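Local structure of putative secreted cellulose-binding protein (Streptomyces coelicolor, 4OY6) at residues A[51-56]-A[61-66]; A[66-69]-A[73-76]. The protein probably cleaves cellulose oxidatively as a secreted, copper-dependent lytic polysaccharide monooxygenase of family AA10. All coordinates share one frame; numbering follows the deposited sequence.

Contact 1 (A[51-56]-A[61-66]); sequences LYRNGS and EAVVPD. With ZN (zinc ion), chain I.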
loop_
_atom_site.group_PDB
_atom_site.type_symbol
_atom_site.label_atom_id
_atom_site.label_comp_id
_atom_site.label_asym_id
_atom_site.label_seq_id
_atom_site.Cartn_x
_atom_site.Cartn_y
_atom_site.Cartn_z
ATOM N N LEU A 51 -6.167 7.247 0.917
ATOM C CA LEU A 51 -6.559 5.938 0.402
ATOM C C LEU A 51 -7.275 5.143 1.493
ATOM O O LEU A 51 -6.684 4.278 2.138
ATOM C CB LEU A 51 -5.343 5.210 -0.163
ATOM C CG LEU A 51 -5.670 4.218 -1.294
ATOM C CD1 LEU A 51 -4.381 3.732 -1.926
ATOM C CD2 LEU A 51 -6.534 3.039 -0.842
ATOM N N TYR A 52 -8.554 5.458 1.688
ATOM C CA TYR A 52 -9.349 4.882 2.750
ATOM C C TYR A 52 -10.760 4.547 2.271
ATOM O O TYR A 52 -11.231 5.079 1.254
ATOM C CB TYR A 52 -9.444 5.840 3.969
ATOM C CG TYR A 52 -10.227 7.085 3.652
ATOM C CD1 TYR A 52 -9.638 8.192 3.049
ATOM C CD2 TYR A 52 -11.599 7.131 3.871
ATOM C CE1 TYR A 52 -10.370 9.299 2.660
ATOM C CE2 TYR A 52 -12.331 8.244 3.519
ATOM C CZ TYR A 52 -11.710 9.332 2.908
ATOM O OH TYR A 52 -12.440 10.439 2.545
ATOM N N ARG A 53 -11.423 3.704 3.051
ATOM C CA ARG A 53 -12.865 3.463 2.960
ATOM C C ARG A 53 -13.442 3.662 4.350
ATOM O O ARG A 53 -12.831 3.274 5.346
ATOM C CB ARG A 53 -13.198 1.999 2.574
ATOM C CG ARG A 53 -12.668 1.521 1.253
ATOM C CD ARG A 53 -13.170 0.131 0.931
ATOM N NE ARG A 53 -14.540 0.155 0.520
ATOM C CZ ARG A 53 -14.983 0.374 -0.717
ATOM N NH1 ARG A 53 -14.154 0.499 -1.743
ATOM N NH2 ARG A 53 -16.290 0.401 -0.948
ATOM N N ASN A 54 -14.643 4.216 4.404
ATOM C CA ASN A 54 -15.433 4.244 5.642
ATOM C C ASN A 54 -16.434 3.104 5.687
ATOM O O ASN A 54 -16.986 2.734 4.654
ATOM C CB ASN A 54 -16.229 5.553 5.731
ATOM C CG ASN A 54 -15.354 6.770 5.833
ATOM O OD1 ASN A 54 -14.217 6.713 6.313
ATOM N ND2 ASN A 54 -15.902 7.901 5.406
ATOM N N GLY A 55 -16.686 2.583 6.890
ATOM C CA GLY A 55 -17.852 1.744 7.140
ATOM C C GLY A 55 -17.721 0.296 6.749
ATOM O O GLY A 55 -18.728 -0.390 6.608
ATOM N N SER A 56 -16.489 -0.196 6.594
ATOM C CA SER A 56 -16.318 -1.587 6.156
ATOM C C SER A 56 -16.755 -2.617 7.201
ATOM O O SER A 56 -16.964 -3.772 6.853
ATOM C CB SER A 56 -14.869 -1.880 5.781
ATOM O OG SER A 56 -14.358 -1.016 4.774
ATOM N N GLU A 61 -13.004 -8.290 2.477
ATOM C CA GLU A 61 -13.245 -9.000 1.225
ATOM C C GLU A 61 -14.580 -8.629 0.582
ATOM O O GLU A 61 -14.727 -8.711 -0.641
ATOM C CB GLU A 61 -13.139 -10.514 1.421
ATOM C CG GLU A 61 -11.722 -10.929 1.775
ATOM C CD GLU A 61 -11.499 -12.421 1.776
ATOM O OE1 GLU A 61 -10.394 -12.835 2.183
ATOM O OE2 GLU A 61 -12.413 -13.163 1.371
ATOM N N ALA A 62 -15.551 -8.219 1.388
ATOM C CA ALA A 62 -16.846 -7.824 0.842
ATOM C C ALA A 62 -16.815 -6.485 0.100
ATOM O O ALA A 62 -17.666 -6.228 -0.758
ATOM C CB ALA A 62 -17.873 -7.746 1.954
ATOM N N VAL A 63 -15.855 -5.629 0.442
ATOM C CA VAL A 63 -15.790 -4.280 -0.133
ATOM C C VAL A 63 -14.558 -4.016 -1.008
ATOM O O VAL A 63 -14.474 -2.968 -1.648
ATOM C CB VAL A 63 -15.952 -3.182 0.959
ATOM C CG1 VAL A 63 -17.321 -3.282 1.620
ATOM C CG2 VAL A 63 -14.849 -3.272 1.994
ATOM N N VAL A 64 -13.614 -4.958 -1.039
ATOM C CA VAL A 64 -12.385 -4.826 -1.834
ATOM C C VAL A 64 -12.308 -6.043 -2.750
ATOM O O VAL A 64 -11.805 -7.086 -2.355
ATOM C CB VAL A 64 -11.133 -4.728 -0.944
ATOM C CG1 VAL A 64 -9.870 -4.669 -1.799
ATOM C CG2 VAL A 64 -11.231 -3.511 -0.025
ATOM N N PRO A 65 -12.840 -5.915 -3.976
ATOM C CA PRO A 65 -12.796 -7.049 -4.891
ATOM C C PRO A 65 -11.374 -7.446 -5.324
ATOM O O PRO A 65 -10.467 -6.609 -5.377
ATOM C CB PRO A 65 -13.553 -6.537 -6.124
ATOM C CG PRO A 65 -14.474 -5.479 -5.599
ATOM C CD PRO A 65 -13.659 -4.820 -4.515
ATOM N N ASP A 66 -11.196 -8.719 -5.661
ATOM C CA ASP A 66 -9.969 -9.160 -6.283
ATOM C C ASP A 66 -9.627 -8.281 -7.476
ATOM O O ASP A 66 -10.506 -7.840 -8.217
ATOM C CB ASP A 66 -10.118 -10.610 -6.749
ATOM C CG ASP A 66 -10.056 -11.604 -5.620
ATOM O OD1 ASP A 66 -9.564 -11.297 -4.526
ATOM O OD2 ASP A 66 -10.462 -12.755 -5.854
HETATM ZN ZN ZN I . -10.657 -13.914 -4.228
HETATM O O HOH W 1 -8.867 -14.623 -4.284
#
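R53 reaches from the short strand 52-54 to V63 of the short, weakly bonded helix 60-63, and the two side chains lie alongside one another, running opposite ways. The touching is mostly van der Waals: NE of R53 lies 3.6 Å from CB of V63, and CD of R53 makes apolar contact with the CG2 methyl of that valine at 3.9 Å. The methyl also touches the hydroxyl of S56, V63 CG2 to S56 OG 3.6 Å. V64 adds a lighter apolar touch, its CG2 4.2 Å from CD of R53. R53 and V64 also pack on F178 of strand 175-184, joining to the sheet this part of the long insertion between strands 2-6 and 97-104, probably the L2 region of AA10 enzymes.

The polar part involves no hydrogen bond across the contact. The R53 chain bends at chi3 (75°), which turns the guanidinium so that the carbonyl oxygen of V63 sits over the centre of one face, 3.4 Å above its plane. NH1 is instead hydrogen-bonded to G72 O, with a weaker bond to G73 O.

Apart from this packing, OD2 of D66 binds a zinc ion at 2.0 Å, with water 1 a further ligand.

The carbonyl dipole, its oxygen over the guanidinium face, is likely to stabilise the positive charge weakly, while the hydrogen bonding is done chiefly by G72 O.

Contact 2 (A[66-69]-A[73-76]); sequences DGQL and GRTE. With ZN (zinc ion), chain I.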
loop_
_atom_site.group_PDB
_atom_site.type_symbol
_atom_site.label_atom_id
_atom_site.label_comp_id
_atom_site.label_asym_id
_atom_site.label_seq_id
_atom_site.Cartn_x
_atom_site.Cartn_y
_atom_site.Cartn_z
ATOM N N ASP A 66 -11.196 -8.719 -5.661
ATOM C CA ASP A 66 -9.969 -9.160 -6.283
ATOM C C ASP A 66 -9.627 -8.281 -7.476
ATOM O O ASP A 66 -10.506 -7.840 -8.217
ATOM C CB ASP A 66 -10.118 -10.610 -6.749
ATOM C CG ASP A 66 -10.056 -11.604 -5.620
ATOM O OD1 ASP A 66 -9.564 -11.297 -4.526
ATOM O OD2 ASP A 66 -10.462 -12.755 -5.854
ATOM N N GLY A 67 -8.336 -7.995 -7.611
ATOM C CA GLY A 67 -7.834 -7.082 -8.641
ATOM C C GLY A 67 -7.945 -5.608 -8.311
ATOM O O GLY A 67 -7.518 -4.772 -9.085
ATOM N N GLN A 68 -8.540 -5.295 -7.164
ATOM C CA GLN A 68 -8.743 -3.920 -6.708
ATOM C C GLN A 68 -8.180 -3.702 -5.314
ATOM O O GLN A 68 -8.541 -2.757 -4.617
ATOM C CB GLN A 68 -10.229 -3.535 -6.715
ATOM C CG GLN A 68 -10.894 -3.737 -8.062
ATOM C CD GLN A 68 -12.366 -3.485 -8.037
ATOM O OE1 GLN A 68 -12.865 -2.723 -7.204
ATOM N NE2 GLN A 68 -13.075 -4.087 -8.971
ATOM N N LEU A 69 -7.269 -4.563 -4.875
ATOM C CA LEU A 69 -6.720 -4.429 -3.532
ATOM C C LEU A 69 -5.952 -3.109 -3.356
ATOM O O LEU A 69 -6.105 -2.412 -2.345
ATOM C CB LEU A 69 -5.826 -5.619 -3.134
ATOM C CG LEU A 69 -6.610 -6.840 -2.628
ATOM C CD1 LEU A 69 -7.510 -7.484 -3.703
ATOM C CD2 LEU A 69 -5.665 -7.865 -2.017
ATOM N N GLY A 73 -10.474 -1.166 -3.304
ATOM C CA GLY A 73 -11.778 -1.400 -3.905
ATOM C C GLY A 73 -12.262 -0.206 -4.716
ATOM O O GLY A 73 -13.438 0.145 -4.660
ATOM N N ARG A 74 -11.361 0.413 -5.481
ATOM C CA ARG A 74 -11.690 1.566 -6.308
ATOM C C ARG A 74 -12.313 2.662 -5.444
ATOM O O ARG A 74 -13.303 3.308 -5.781
ATOM C CB ARG A 74 -12.531 1.200 -7.521
ATOM C CG ARG A 74 -11.814 0.268 -8.468
ATOM C CD ARG A 74 -12.690 -0.130 -9.631
ATOM N NE ARG A 74 -12.004 -1.062 -10.512
ATOM C CZ ARG A 74 -12.595 -1.856 -11.390
ATOM N NH1 ARG A 74 -13.910 -1.825 -11.541
ATOM N NH2 ARG A 74 -11.858 -2.680 -12.123
ATOM N N THR A 75 -11.671 2.894 -4.308
ATOM C CA THR A 75 -12.223 3.800 -3.311
ATOM C C THR A 75 -12.059 5.265 -3.744
ATOM O O THR A 75 -11.418 5.576 -4.759
ATOM C CB THR A 75 -11.584 3.589 -1.920
ATOM O OG1 THR A 75 -12.439 4.163 -0.954
ATOM C CG2 THR A 75 -10.174 4.167 -1.781
ATOM N N GLU A 76 -12.687 6.170 -2.997
ATOM C CA GLU A 76 -12.494 7.608 -3.203
ATOM C C GLU A 76 -12.755 7.996 -4.652
ATOM O O GLU A 76 -11.972 8.696 -5.303
ATOM C CB GLU A 76 -11.124 8.058 -2.702
ATOM C CG GLU A 76 -11.026 8.067 -1.182
ATOM C CD GLU A 76 -11.825 9.187 -0.580
ATOM O OE1 GLU A 76 -11.356 10.343 -0.672
ATOM O OE2 GLU A 76 -12.929 8.932 -0.041
HETATM ZN ZN ZN I . -10.657 -13.914 -4.228
HETATM O O HOH W 2 -9.061 -3.667 -11.400
HETATM O O HOH W 1 -8.867 -14.623 -4.284
#
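CG of Q68 is anti to its own carbonyl carbon (chi1 -55°) and the chain runs extended from there, which carries the amide out beside R74. R74 has the same first torsion and is extended from CG to NE, which lays its aliphatic part along OE1 and CD of Q68. The result is a stack: the amide and guanidinium planes are only 7° apart, and NE2 of Q68 lies 3.3 Å above the plane of the R74 guanidinium, over its centre. Nearer the backbone, OE1 of Q68 meets CG of R74 at 3.4 Å.

At the backbone the segments are joined directly. The N-H of G73 donates to the carbonyl oxygen of Q68 over 2.8 Å, an i+5 to i bond that closes a pi-turn within the probable L2 region. This oxygen is also hydrogen-bonded to OG of S71. Both G67 and G73 have positive phi, a conformation that suits glycine. Water 2 bridges the segments, donating to G67 O at 3.0 Å and accepting from NH2 of R74 at 3.1 Å.

Were Q68 an alanine, the R74 guanidinium would probably lose the amide that stacks on its face and be freer to swing.

Because the amide meets the guanidinium face to face, the N-H groups of R74 remain directed around its rim, where NH2 takes up the water.

Overall arrangement
The two contacts follow each other along one connection, with centres about 7 Å apart: 51-56 comes first, then 61-66, whose last residue, D66, opens 66-69, and finally 73-76. Contact 1 joins strand 52-54, an antiparallel partner of strand 175-184, to the short helix 60-63; contact 2 folds the loop that leads on toward strand 92-93. That loop returns to strand 52-54, where T75 OG1 is hydrogen-bonded to Y52 O. Contact 1 is partly buried and contact 2 lies at the surface. The ring of Y52 meets that of the copper ligand H1 edge-to-face, which puts strand 52-54 next to the copper site, with the R53 side chain about 13 Å from the metal.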